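Local coordinates for protein glycinin A3B4 subunit (Glycine max, PDB 2D5F) that serves as an 11S seed storage globulin of soybean, a two-cupin subunit that assembles into hexamers and probably supplies the seedling with nitrogen, at residues 12-17 against 37-42; 73-78 against 134-139; 80-85 against 327-332; 163-168 against 202-207; 333-338 against 369-374. All blocks are in the same frame, centred on the assembly; numbering follows the deposited sequence.

Contact 1 (12-17 against 37-42); sequences NNLNAL and HPELQC
Leu17 sets CD2 over one face of the His37 imidazole, with CD1 beside CG of that ring, while Leu14 and Asn15 of the same loop receive the side chain of Glu39. The Leu17 and His37 side chains lie alongside one another, pointing opposite ways. CD2 of Leu17 lies 4.0 Å from the centroid of the His37 ring and 19° off the ring normal, a CH-pi contact displaced from the ring centre toward the rim. The other branch, CD1 of Leu17, lies 3.9 Å from CG of His37 and 4.2 Å from CG of Leu40. Glu39 reaches the loop by a bend in its chain, chi2 of 91° turning CD away from an extended course. Its OE2 then accepts the backbone N-H of Asn15 through the anti lone pair, with N to OE2 3.0 Å and an N-H...O angle of 154°. His37 is the N-cap residue of helix 38-43, and the loop 12-17 precedes strand 21-24, an outermost strand of the first cupin sheet. Backbone bonds from Leu14 to Val411 and from Leu17 to Leu421 also lay this loop against strands of the second cupin region, and a disulfide from Cys42 to Cys9 ties the helix to the chain just ahead of the loop. Glu39 is buried and stands in the first turn of its helix, so the helix N-terminus and the Asn15 N-H would both tend to stabilise a negative charge there. The aliphatic part of Glu39 is used as well, its CG lying 3.8 Å from CD2 of Leu14.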
# COMPACT_ATOMS: atom_id res chain seq x y z
N ASN B 12 31.86 -11.63 -20.57
CA ASN B 12 32.21 -12.97 -21.01
C ASN B 12 33.10 -13.65 -20.00
O ASN B 12 33.40 -14.84 -20.11
CB ASN B 12 32.90 -12.90 -22.37
CG ASN B 12 32.03 -12.25 -23.42
OD1 ASN B 12 30.92 -12.72 -23.70
ND2 ASN B 12 32.53 -11.17 -24.02
N ASN B 13 33.53 -12.89 -19.00
CA ASN B 13 34.38 -13.43 -17.94
C ASN B 13 34.08 -12.73 -16.62
O ASN B 13 33.83 -11.52 -16.58
CB ASN B 13 35.86 -13.23 -18.31
CG ASN B 13 36.80 -13.81 -17.26
OD1 ASN B 13 36.85 -15.02 -17.05
ND2 ASN B 13 37.56 -12.93 -16.59
N LEU B 14 34.09 -13.49 -15.54
CA LEU B 14 33.87 -12.95 -14.21
C LEU B 14 35.05 -13.38 -13.37
O LEU B 14 35.41 -14.55 -13.36
CB LEU B 14 32.59 -13.51 -13.58
CG LEU B 14 31.24 -13.21 -14.25
CD1 LEU B 14 30.13 -13.87 -13.42
CD2 LEU B 14 31.03 -11.71 -14.33
N ASN B 15 35.67 -12.44 -12.67
CA ASN B 15 36.81 -12.77 -11.82
C ASN B 15 36.47 -12.74 -10.34
O ASN B 15 35.61 -11.97 -9.89
CB ASN B 15 37.96 -11.79 -12.08
CG ASN B 15 38.77 -12.16 -13.31
OD1 ASN B 15 39.33 -11.29 -13.96
ND2 ASN B 15 38.84 -13.45 -13.62
N ALA B 16 37.14 -13.59 -9.58
CA ALA B 16 36.97 -13.63 -8.13
C ALA B 16 37.81 -12.43 -7.71
O ALA B 16 39.00 -12.38 -8.00
CB ALA B 16 37.57 -14.91 -7.58
N LEU B 17 37.18 -11.46 -7.04
CA LEU B 17 37.87 -10.24 -6.65
C LEU B 17 38.22 -10.08 -5.18
O LEU B 17 37.50 -10.55 -4.29
CB LEU B 17 37.01 -9.04 -7.07
CG LEU B 17 36.49 -9.01 -8.51
CD1 LEU B 17 35.45 -7.91 -8.65
CD2 LEU B 17 37.65 -8.79 -9.47
N HIS B 37 35.58 -2.16 -11.32
CA HIS B 37 35.73 -3.50 -11.89
C HIS B 37 34.46 -3.71 -12.70
O HIS B 37 33.36 -3.42 -12.22
CB HIS B 37 35.80 -4.57 -10.80
CG HIS B 37 37.15 -4.72 -10.18
ND1 HIS B 37 37.42 -4.32 -8.89
CD2 HIS B 37 38.31 -5.19 -10.68
CE1 HIS B 37 38.70 -4.55 -8.62
NE2 HIS B 37 39.26 -5.08 -9.69
N PRO B 38 34.58 -4.22 -13.94
CA PRO B 38 33.36 -4.43 -14.73
C PRO B 38 32.27 -5.26 -14.05
O PRO B 38 31.08 -5.00 -14.26
CB PRO B 38 33.89 -5.05 -16.04
CG PRO B 38 35.30 -5.49 -15.71
CD PRO B 38 35.78 -4.45 -14.75
N GLU B 39 32.66 -6.23 -13.24
CA GLU B 39 31.68 -7.08 -12.55
C GLU B 39 30.84 -6.24 -11.59
O GLU B 39 29.60 -6.37 -11.53
CB GLU B 39 32.38 -8.21 -11.78
CG GLU B 39 33.26 -9.09 -12.66
CD GLU B 39 34.71 -8.62 -12.75
OE1 GLU B 39 34.97 -7.40 -12.72
OE2 GLU B 39 35.60 -9.48 -12.86
N LEU B 40 31.51 -5.38 -10.83
CA LEU B 40 30.84 -4.52 -9.87
C LEU B 40 30.01 -3.43 -10.54
O LEU B 40 28.98 -3.01 -10.01
CB LEU B 40 31.86 -3.90 -8.91
CG LEU B 40 32.57 -4.92 -8.00
CD1 LEU B 40 33.64 -4.22 -7.14
CD2 LEU B 40 31.55 -5.63 -7.11
N GLN B 41 30.45 -2.97 -11.71
CA GLN B 41 29.70 -1.95 -12.43
C GLN B 41 28.40 -2.57 -12.93
O GLN B 41 27.36 -1.92 -12.96
CB GLN B 41 30.50 -1.41 -13.62
CG GLN B 41 31.74 -0.66 -13.21
CD GLN B 41 32.32 0.14 -14.34
OE1 GLN B 41 32.69 -0.41 -15.38
NE2 GLN B 41 32.40 1.45 -14.16
N CYS B 42 28.46 -3.84 -13.32
CA CYS B 42 27.27 -4.54 -13.79
C CYS B 42 26.28 -4.69 -12.63
O CYS B 42 25.07 -4.50 -12.79
CB CYS B 42 27.65 -5.91 -14.37
SG CYS B 42 26.29 -7.11 -14.40

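Contact 2 (73-78 against 134-139); sequences QGKGAI and YNTGDE
Thr136 OG1 stands between its own backbone N and carbonyl carbon (chi1 65°), and the Lys75 chain, extended from CB to CE, bends at its last torsion (chi4 72°) to bring NZ back to that hydroxyl. The two side chains cross at about a right angle, and NZ of Lys75 donates to OG1 of Thr136 at 3.0 Å, with a weak second bond to the Thr136 carbonyl. On the backbone, Thr136 N gives a bond of 3.1 Å and 150° to Lys75 O. Strands 75-80 and 131-135 are antiparallel neighbours in the curled sheet of the first cupin jelly roll. Ala77 and Tyr134 form a hydrogen-bonded pair, with Ala77 N to Tyr134 O 2.9 Å and Tyr134 N to Ala77 O also 2.9 Å. Next to it Gly76 faces Asn135 in a non-hydrogen-bonded pair; CA of Gly76 comes to 3.1 Å from Tyr134 O, an approach that the lack of a side chain allows. Where strand 131-135 has ended, a water spans the two chains, accepting from Lys75 N at 3.0 Å and donating to Glu139 O at 2.8 Å. Farther out, the extended Glu139 side chain crosses Gln73 with its OE1 3.4 Å from CG of Gln73. Tyr134 sends its hydroxyl out of the contact to the backbone N of Leu244.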
# COMPACT_ATOMS: atom_id res chain seq x y z
N GLN B 73 33.44 -11.34 12.27
CA GLN B 73 34.31 -11.61 13.41
C GLN B 73 34.20 -10.57 14.51
O GLN B 73 34.16 -9.37 14.24
CB GLN B 73 35.78 -11.69 12.97
CG GLN B 73 36.72 -12.19 14.07
CD GLN B 73 38.19 -12.09 13.70
OE1 GLN B 73 38.88 -11.12 14.04
NE2 GLN B 73 38.68 -13.09 12.97
N GLY B 74 34.15 -11.04 15.75
CA GLY B 74 34.08 -10.13 16.88
C GLY B 74 32.70 -9.68 17.33
O GLY B 74 31.68 -10.23 16.90
N LYS B 75 32.69 -8.68 18.20
CA LYS B 75 31.44 -8.14 18.71
C LYS B 75 31.60 -6.66 19.05
O LYS B 75 32.68 -6.21 19.44
CB LYS B 75 31.01 -8.92 19.96
CG LYS B 75 31.87 -8.70 21.18
CD LYS B 75 31.38 -9.57 22.33
CE LYS B 75 32.01 -9.16 23.67
NZ LYS B 75 31.48 -7.86 24.18
N GLY B 76 30.52 -5.92 18.91
CA GLY B 76 30.57 -4.50 19.20
C GLY B 76 29.20 -3.87 19.29
O GLY B 76 28.19 -4.55 19.48
N ALA B 77 29.18 -2.56 19.14
CA ALA B 77 27.94 -1.81 19.22
C ALA B 77 27.91 -0.78 18.11
O ALA B 77 28.95 -0.24 17.73
CB ALA B 77 27.84 -1.13 20.57
N ILE B 78 26.72 -0.52 17.60
CA ILE B 78 26.55 0.46 16.55
C ILE B 78 25.47 1.42 17.01
O ILE B 78 24.48 1.01 17.62
CB ILE B 78 26.13 -0.20 15.22
CG1 ILE B 78 25.86 0.89 14.17
CG2 ILE B 78 24.89 -1.07 15.44
CD1 ILE B 78 25.63 0.35 12.75
N TYR B 134 31.72 0.56 17.48
CA TYR B 134 32.79 0.39 18.45
C TYR B 134 32.98 -1.08 18.80
O TYR B 134 32.00 -1.81 18.97
CB TYR B 134 32.45 1.18 19.71
CG TYR B 134 33.40 0.95 20.87
CD1 TYR B 134 34.69 1.47 20.85
CD2 TYR B 134 33.00 0.21 21.98
CE1 TYR B 134 35.57 1.25 21.90
CE2 TYR B 134 33.88 -0.02 23.04
CZ TYR B 134 35.16 0.51 22.99
OH TYR B 134 36.04 0.29 24.02
N ASN B 135 34.23 -1.49 18.91
CA ASN B 135 34.58 -2.86 19.25
C ASN B 135 34.49 -3.00 20.76
O ASN B 135 35.21 -2.31 21.49
CB ASN B 135 36.00 -3.16 18.77
CG ASN B 135 36.38 -4.61 18.93
OD1 ASN B 135 37.40 -5.06 18.40
ND2 ASN B 135 35.58 -5.36 19.68
N THR B 136 33.60 -3.86 21.23
CA THR B 136 33.41 -4.07 22.67
C THR B 136 34.11 -5.33 23.17
O THR B 136 34.01 -5.67 24.35
CB THR B 136 31.92 -4.22 23.01
OG1 THR B 136 31.42 -5.41 22.40
CG2 THR B 136 31.13 -3.02 22.52
N GLY B 137 34.81 -6.03 22.28
CA GLY B 137 35.49 -7.26 22.67
C GLY B 137 36.99 -7.19 22.54
O GLY B 137 37.55 -6.13 22.25
N ASP B 138 37.66 -8.32 22.74
CA ASP B 138 39.11 -8.36 22.65
C ASP B 138 39.63 -8.55 21.24
O ASP B 138 40.51 -7.81 20.80
CB ASP B 138 39.66 -9.46 23.56
CG ASP B 138 39.48 -9.14 25.03
OD1 ASP B 138 39.80 -7.99 25.42
OD2 ASP B 138 39.03 -10.02 25.79
N GLU B 139 39.09 -9.53 20.52
CA GLU B 139 39.54 -9.75 19.16
C GLU B 139 39.01 -8.62 18.28
O GLU B 139 38.04 -7.93 18.64
CB GLU B 139 39.05 -11.10 18.64
CG GLU B 139 37.57 -11.18 18.31
CD GLU B 139 37.17 -12.56 17.82
OE1 GLU B 139 37.95 -13.16 17.05
OE2 GLU B 139 36.08 -13.04 18.20
O HOH W 1 35.37 -8.10 19.35

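Contact 3 (80-85 against 327-332); sequences FAFPGC and CTMKLH
Lys330 NZ is held by the carbonyl O of His332 at 2.8 Å, a bond that braces the backbone on either side of Leu331, the residue that meets Phe80 and Phe82; NZ also forms a salt bridge with Glu333 OE1. Across the contact itself the chemistry is covalent and apolar. Cys85 SG and Cys327 SG are joined at 2.0 Å with a chi3 of -81°, near the right angle expected of a relaxed disulfide, and in both cysteines SG lies anti to the carbonyl carbon. In 11S globulins a disulfide of this kind links the acidic and basic chains after the proprotein is cut. A type II turn from Phe82 to Cys85, with Gly84 at its positive-phi corner, brings Cys85 round to it. CD1 of Leu331 serves two rings at once: it sits over one face of Phe80, 3.9 Å from the centroid and 15° off the normal, and meets the edge of Phe82, in the ring plane, 3.5 Å from CZ. Met329 SD also lies at the edge of Phe82, a Met-aromatic contact 4.1 Å from CE2 and 82° off the ring normal. Around this cluster, strand 121-125 supplies Ile125 against Phe80 and Val124 against Leu331, strand 107-118 supplies Gln112 and Arg115, and Gly84 N bonds Asp457 on helix 455-461 of a second subunit.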
# COMPACT_ATOMS: atom_id res chain seq x y z
N PHE B 80 23.09 4.90 15.73
CA PHE B 80 22.68 5.76 14.63
C PHE B 80 22.17 7.08 15.17
O PHE B 80 21.85 7.19 16.36
CB PHE B 80 21.55 5.13 13.81
CG PHE B 80 21.88 3.79 13.23
CD1 PHE B 80 21.79 2.64 14.00
CD2 PHE B 80 22.24 3.68 11.89
CE1 PHE B 80 22.03 1.40 13.44
CE2 PHE B 80 22.48 2.43 11.32
CZ PHE B 80 22.37 1.29 12.10
N ALA B 81 22.08 8.07 14.30
CA ALA B 81 21.56 9.38 14.67
C ALA B 81 20.33 9.65 13.79
O ALA B 81 20.46 10.24 12.72
CB ALA B 81 22.62 10.47 14.47
N PHE B 82 19.16 9.20 14.23
CA PHE B 82 17.93 9.43 13.48
C PHE B 82 17.49 10.86 13.73
O PHE B 82 17.31 11.28 14.88
CB PHE B 82 16.85 8.43 13.91
CG PHE B 82 17.03 7.07 13.32
CD1 PHE B 82 17.99 6.19 13.81
CD2 PHE B 82 16.26 6.66 12.22
CE1 PHE B 82 18.19 4.94 13.23
CE2 PHE B 82 16.46 5.41 11.63
CZ PHE B 82 17.42 4.55 12.14
N PRO B 83 17.30 11.63 12.66
CA PRO B 83 16.90 13.04 12.77
C PRO B 83 15.60 13.31 13.51
O PRO B 83 14.57 12.72 13.22
CB PRO B 83 16.84 13.49 11.31
CG PRO B 83 16.34 12.24 10.60
CD PRO B 83 17.19 11.16 11.26
N GLY B 84 15.67 14.22 14.49
CA GLY B 84 14.49 14.60 15.24
C GLY B 84 13.96 13.62 16.27
O GLY B 84 12.99 13.92 16.96
N CYS B 85 14.59 12.46 16.38
CA CYS B 85 14.15 11.47 17.36
C CYS B 85 14.64 11.75 18.78
O CYS B 85 15.73 12.28 18.97
CB CYS B 85 14.60 10.09 16.92
SG CYS B 85 13.71 9.49 15.46
N CYS B 327 11.52 5.77 15.13
CA CYS B 327 12.76 6.13 15.78
C CYS B 327 13.54 4.93 16.33
O CYS B 327 14.67 5.07 16.81
CB CYS B 327 12.47 7.15 16.88
SG CYS B 327 11.98 8.81 16.26
N THR B 328 12.94 3.74 16.25
CA THR B 328 13.60 2.52 16.70
C THR B 328 13.63 1.44 15.61
O THR B 328 13.68 0.24 15.90
CB THR B 328 12.92 1.93 17.99
OG1 THR B 328 11.50 1.94 17.85
CG2 THR B 328 13.32 2.73 19.21
N MET B 329 13.61 1.90 14.35
CA MET B 329 13.68 1.05 13.15
C MET B 329 14.68 -0.09 13.41
O MET B 329 15.85 0.17 13.70
CB MET B 329 14.15 1.93 11.97
CG MET B 329 14.23 1.28 10.58
SD MET B 329 14.93 2.40 9.27
CE MET B 329 13.44 2.94 8.42
N LYS B 330 14.22 -1.34 13.34
CA LYS B 330 15.10 -2.49 13.57
C LYS B 330 16.10 -2.52 12.43
O LYS B 330 15.71 -2.62 11.26
CB LYS B 330 14.30 -3.79 13.58
CG LYS B 330 15.10 -5.02 13.99
CD LYS B 330 14.29 -6.29 13.79
CE LYS B 330 14.64 -7.38 14.80
NZ LYS B 330 16.02 -7.91 14.65
N LEU B 331 17.38 -2.47 12.75
CA LEU B 331 18.39 -2.44 11.71
C LEU B 331 19.49 -3.48 11.81
O LEU B 331 20.61 -3.28 11.31
CB LEU B 331 19.01 -1.04 11.65
CG LEU B 331 18.07 0.04 11.10
CD1 LEU B 331 18.72 1.41 11.23
CD2 LEU B 331 17.76 -0.26 9.64
N HIS B 332 19.18 -4.60 12.44
CA HIS B 332 20.16 -5.67 12.56
C HIS B 332 19.45 -6.99 12.84
O HIS B 332 18.40 -7.02 13.50
CB HIS B 332 21.19 -5.33 13.65
CG HIS B 332 21.08 -6.16 14.88
ND1 HIS B 332 22.07 -7.03 15.28
CD2 HIS B 332 20.09 -6.26 15.80
CE1 HIS B 332 21.70 -7.63 16.40
NE2 HIS B 332 20.50 -7.19 16.73

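Contact 4 (163-168 against 202-207); sequences FYLAGN and GSVLSG
Val204 and Ser203 pack against the carbonyl of Tyr164 at the end of strand 163-164, which pairs with strand 56-62 in the first cupin; an ST motif at Ser203 starts the helical turn that follows. The tight part centres on Tyr164 O. It accepts Val204 N at 2.8 Å with an N-H...O angle of 165°, and CG2 of Val204 is also only 3.4 Å from this oxygen. CB of Ser203 sits equally close to the next carbonyl along, 3.3 Å from Gly167 O. The two branches of the valine part: CG1 reaches the Phe163 ring at its edge, in the ring plane, 3.9 Å from CD2, while CG2 lies 3.9 Å from CD2 of Leu165. A second subunit closes over this apolar side, with Val429 against Val204, Ile455 against Leu205 and the Tyr471 hydroxyl bonded to Leu165 O. Between Gly202 and the partly exposed Asn168 the fit is looser, with Asn168 OD1 4.3 Å from Gly202 CA, and water does part of the joining. One water accepts from Tyr164 N and stands within bonding distance of Gly202 O. Another accepts from Ser203 N and donates to Gly167 O at 2.6 Å. The phenol of Tyr164 turns away to Glu172 and to His58 of the carbonate pocket, which makes Tyr164 a probable second-shell residue of that pocket. In the turn, Ser203 OG (chi1 67°) accepts from Ser206 N, and Ser206 OG donates back to Ser203 O at 2.7 Å, tilted 25° from the carbonyl plane.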
# COMPACT_ATOMS: atom_id res chain seq x y z
N PHE B 163 30.52 10.66 3.94
CA PHE B 163 30.54 11.97 4.56
C PHE B 163 30.87 11.81 6.04
O PHE B 163 30.03 11.34 6.81
CB PHE B 163 29.18 12.67 4.41
CG PHE B 163 28.82 13.02 2.99
CD1 PHE B 163 28.47 12.03 2.08
CD2 PHE B 163 28.84 14.34 2.56
CE1 PHE B 163 28.15 12.35 0.75
CE2 PHE B 163 28.53 14.68 1.24
CZ PHE B 163 28.18 13.68 0.33
N TYR B 164 32.08 12.18 6.45
CA TYR B 164 32.44 12.05 7.85
C TYR B 164 32.04 13.28 8.64
O TYR B 164 32.22 14.41 8.18
CB TYR B 164 33.95 11.79 8.03
CG TYR B 164 34.33 10.34 7.90
CD1 TYR B 164 34.78 9.81 6.69
CD2 TYR B 164 34.16 9.46 8.98
CE1 TYR B 164 35.06 8.45 6.56
CE2 TYR B 164 34.42 8.10 8.85
CZ TYR B 164 34.87 7.60 7.64
OH TYR B 164 35.11 6.25 7.52
N LEU B 165 31.46 13.06 9.81
CA LEU B 165 31.04 14.15 10.67
C LEU B 165 32.18 14.54 11.61
O LEU B 165 32.16 15.61 12.22
CB LEU B 165 29.82 13.72 11.50
CG LEU B 165 28.49 13.69 10.74
CD1 LEU B 165 27.48 12.84 11.48
CD2 LEU B 165 27.98 15.11 10.58
N ALA B 166 33.18 13.68 11.71
CA ALA B 166 34.33 13.94 12.58
C ALA B 166 35.62 13.33 12.06
O ALA B 166 35.60 12.48 11.17
CB ALA B 166 34.05 13.40 13.99
N GLY B 167 36.73 13.78 12.62
CA GLY B 167 38.03 13.27 12.23
C GLY B 167 38.59 13.85 10.95
O GLY B 167 38.01 14.75 10.33
N ASN B 168 39.76 13.35 10.57
CA ASN B 168 40.43 13.75 9.35
C ASN B 168 40.72 12.44 8.62
O ASN B 168 41.79 11.85 8.75
CB ASN B 168 41.74 14.46 9.66
CG ASN B 168 42.55 14.73 8.43
OD1 ASN B 168 42.01 15.15 7.40
ND2 ASN B 168 43.86 14.51 8.51
N GLY B 202 38.58 14.98 4.39
CA GLY B 202 38.26 15.97 5.41
C GLY B 202 36.83 15.72 5.87
O GLY B 202 36.02 15.19 5.10
N SER B 203 36.51 16.09 7.10
CA SER B 203 35.15 15.91 7.62
C SER B 203 34.29 17.02 7.03
O SER B 203 34.80 17.99 6.47
CB SER B 203 35.15 16.01 9.14
OG SER B 203 35.47 17.32 9.55
N VAL B 204 32.97 16.88 7.13
CA VAL B 204 32.10 17.91 6.58
C VAL B 204 32.20 19.18 7.42
O VAL B 204 32.01 20.29 6.92
CB VAL B 204 30.63 17.43 6.52
CG1 VAL B 204 30.53 16.25 5.56
CG2 VAL B 204 30.14 17.04 7.90
N LEU B 205 32.53 19.00 8.70
CA LEU B 205 32.66 20.14 9.61
C LEU B 205 33.92 20.95 9.32
O LEU B 205 33.94 22.16 9.54
CB LEU B 205 32.65 19.64 11.06
CG LEU B 205 31.40 19.96 11.88
CD1 LEU B 205 30.16 19.88 11.02
CD2 LEU B 205 31.30 18.99 13.05
N SER B 206 34.96 20.30 8.80
CA SER B 206 36.20 21.01 8.49
C SER B 206 36.00 21.96 7.31
O SER B 206 36.89 22.75 6.98
CB SER B 206 37.32 20.02 8.17
OG SER B 206 37.11 19.36 6.93
N GLY B 207 34.84 21.89 6.67
CA GLY B 207 34.54 22.75 5.54
C GLY B 207 33.97 24.10 5.95
O GLY B 207 33.78 24.98 5.11
O HOH W 2 33.86 13.55 4.76
O HOH W 3 38.64 16.81 8.94

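Contact 5 (333-338 against 369-374); sequences ENIARP and AQYVVL
Where the chain passes from the first cupin sheet into the second cupin region, Ile335 and Ala336, just beyond strand 332-334, pack on Ala369 and Tyr371 of strand 368-374. Strand 332-334 is an outermost strand of the first sheet, and strand 368-374 lies inside the second, so the contact joins the two sheets. The Tyr371 ring offers one face to Ala336. Chi1 of -167° sets CG of Tyr371 anti to the backbone N; CB of Ala336 sits over the ring face, 3.7 Å from the centroid and 14° off the ring normal, shifted toward the rim where CE1 is 3.6 Å away. Ile335 covers the other end of the residue, crossing Tyr371 obliquely. Its CG1, likewise anti to the backbone N (chi1 -170°), touches CB of Tyr371 at 3.8 Å, and CD1 runs on to the strand backbone, 3.8 Å from C of Gln370 and 4.1 Å from CB of Ala369. Ile70 of strand 67-73 adds to the apolar surroundings of both Ile335 and Tyr371. Polar groups are served from elsewhere: the Tyr371 hydroxyl bonds Glu440 and Thr395, Ala336 O receives Arg350, and the backbones of Ile335 and Ala336 bond Gly120. The Gln370 side chain starts from the other side of its strand and bonds Lys445 and Thr353; this side chain is about 5 Å from a bound magnesium ion. No hydrogen bond crosses between the two segments; they hold by methyl, methylene and ring surfaces, and the bonds at the Tyr371 hydroxyl would hold the far end of the ring in place against Ala336.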
# COMPACT_ATOMS: atom_id res chain seq x y z
N GLU B 333 20.01 -8.06 12.30
CA GLU B 333 19.43 -9.39 12.45
C GLU B 333 20.54 -10.42 12.27
O GLU B 333 21.42 -10.25 11.43
CB GLU B 333 18.37 -9.60 11.36
CG GLU B 333 17.46 -10.79 11.58
CD GLU B 333 16.48 -10.56 12.70
OE1 GLU B 333 15.84 -9.48 12.71
OE2 GLU B 333 16.34 -11.44 13.58
N ASN B 334 20.49 -11.50 13.05
CA ASN B 334 21.49 -12.54 12.87
C ASN B 334 21.10 -13.29 11.61
O ASN B 334 19.91 -13.52 11.37
CB ASN B 334 21.50 -13.53 14.03
CG ASN B 334 22.51 -14.65 13.80
OD1 ASN B 334 23.71 -14.48 14.05
ND2 ASN B 334 22.03 -15.79 13.29
N ILE B 335 22.07 -13.67 10.79
CA ILE B 335 21.75 -14.42 9.58
C ILE B 335 22.48 -15.76 9.50
O ILE B 335 21.99 -16.69 8.86
CB ILE B 335 22.12 -13.62 8.30
CG1 ILE B 335 21.54 -14.31 7.06
CG2 ILE B 335 23.64 -13.52 8.16
CD1 ILE B 335 21.83 -13.59 5.74
N ALA B 336 23.62 -15.86 10.18
CA ALA B 336 24.44 -17.06 10.12
C ALA B 336 24.20 -18.20 11.10
O ALA B 336 24.64 -19.32 10.84
CB ALA B 336 25.91 -16.67 10.16
N ARG B 337 23.51 -17.95 12.22
CA ARG B 337 23.26 -19.02 13.19
C ARG B 337 22.58 -20.22 12.54
O ARG B 337 21.58 -20.08 11.84
CB ARG B 337 22.38 -18.54 14.35
CG ARG B 337 23.12 -17.87 15.49
CD ARG B 337 22.25 -17.85 16.74
NE ARG B 337 21.02 -17.10 16.54
CZ ARG B 337 20.86 -15.82 16.85
NH1 ARG B 337 21.87 -15.13 17.38
NH2 ARG B 337 19.70 -15.22 16.61
N PRO B 338 23.11 -21.43 12.79
CA PRO B 338 22.58 -22.68 12.24
C PRO B 338 21.07 -22.83 12.35
O PRO B 338 20.41 -23.23 11.40
CB PRO B 338 23.32 -23.75 13.05
CG PRO B 338 24.63 -23.10 13.34
CD PRO B 338 24.22 -21.70 13.73
N ALA B 369 19.60 -10.76 1.52
CA ALA B 369 20.78 -11.61 1.53
C ALA B 369 20.47 -13.03 1.93
O ALA B 369 19.38 -13.34 2.40
CB ALA B 369 21.83 -11.03 2.48
N GLN B 370 21.46 -13.90 1.71
CA GLN B 370 21.35 -15.29 2.10
C GLN B 370 22.69 -15.69 2.69
O GLN B 370 23.73 -15.10 2.36
CB GLN B 370 21.02 -16.18 0.91
CG GLN B 370 19.58 -16.05 0.42
CD GLN B 370 19.23 -17.06 -0.65
OE1 GLN B 370 19.93 -17.18 -1.64
NE2 GLN B 370 18.13 -17.78 -0.45
N TYR B 371 22.67 -16.64 3.61
CA TYR B 371 23.90 -17.15 4.18
C TYR B 371 23.85 -18.63 3.84
O TYR B 371 22.87 -19.31 4.16
CB TYR B 371 23.97 -16.96 5.69
CG TYR B 371 25.36 -17.20 6.21
CD1 TYR B 371 25.68 -18.38 6.89
CD2 TYR B 371 26.37 -16.28 5.97
CE1 TYR B 371 27.00 -18.63 7.31
CE2 TYR B 371 27.68 -16.52 6.39
CZ TYR B 371 27.98 -17.69 7.05
OH TYR B 371 29.29 -17.92 7.43
N VAL B 372 24.89 -19.10 3.17
CA VAL B 372 24.94 -20.48 2.75
C VAL B 372 26.11 -21.23 3.36
O VAL B 372 27.24 -20.73 3.40
CB VAL B 372 25.05 -20.57 1.21
CG1 VAL B 372 25.12 -22.02 0.76
CG2 VAL B 372 23.84 -19.87 0.56
N VAL B 373 25.83 -22.44 3.85
CA VAL B 373 26.87 -23.29 4.42
C VAL B 373 26.80 -24.63 3.72
O VAL B 373 25.78 -25.32 3.78
CB VAL B 373 26.66 -23.52 5.93
CG1 VAL B 373 27.73 -24.48 6.45
CG2 VAL B 373 26.73 -22.20 6.68
N LEU B 374 27.87 -24.98 3.01
CA LEU B 374 27.95 -26.26 2.31
C LEU B 374 29.01 -27.10 2.99
O LEU B 374 30.12 -26.64 3.25
CB LEU B 374 28.31 -26.05 0.84
CG LEU B 374 27.25 -25.36 -0.03
CD1 LEU B 374 27.80 -25.11 -1.43
CD2 LEU B 374 25.99 -26.23 -0.09

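Contacts 1, 3, 4 and 5 are buried, whereas contact 2 is only partly so and carries the most bonds between segments. Contacts 2 and 4 reach the same curled sheet, nearest atoms about 12 Å apart, one by strand pairing, the other by a loop seated on a strand end. Contacts 3 and 5 adjoin in sequence and rely on apolar surfaces, with a disulfide added in contact 3. Contact 1 lies across the chain's centre from contacts 2 and 3, and a single buried carboxylate supplies its polar link. Contact 4 is nested within the loop closed by contact 3, and both meet the second subunit; contacts 3 and 5 both meet the fourth.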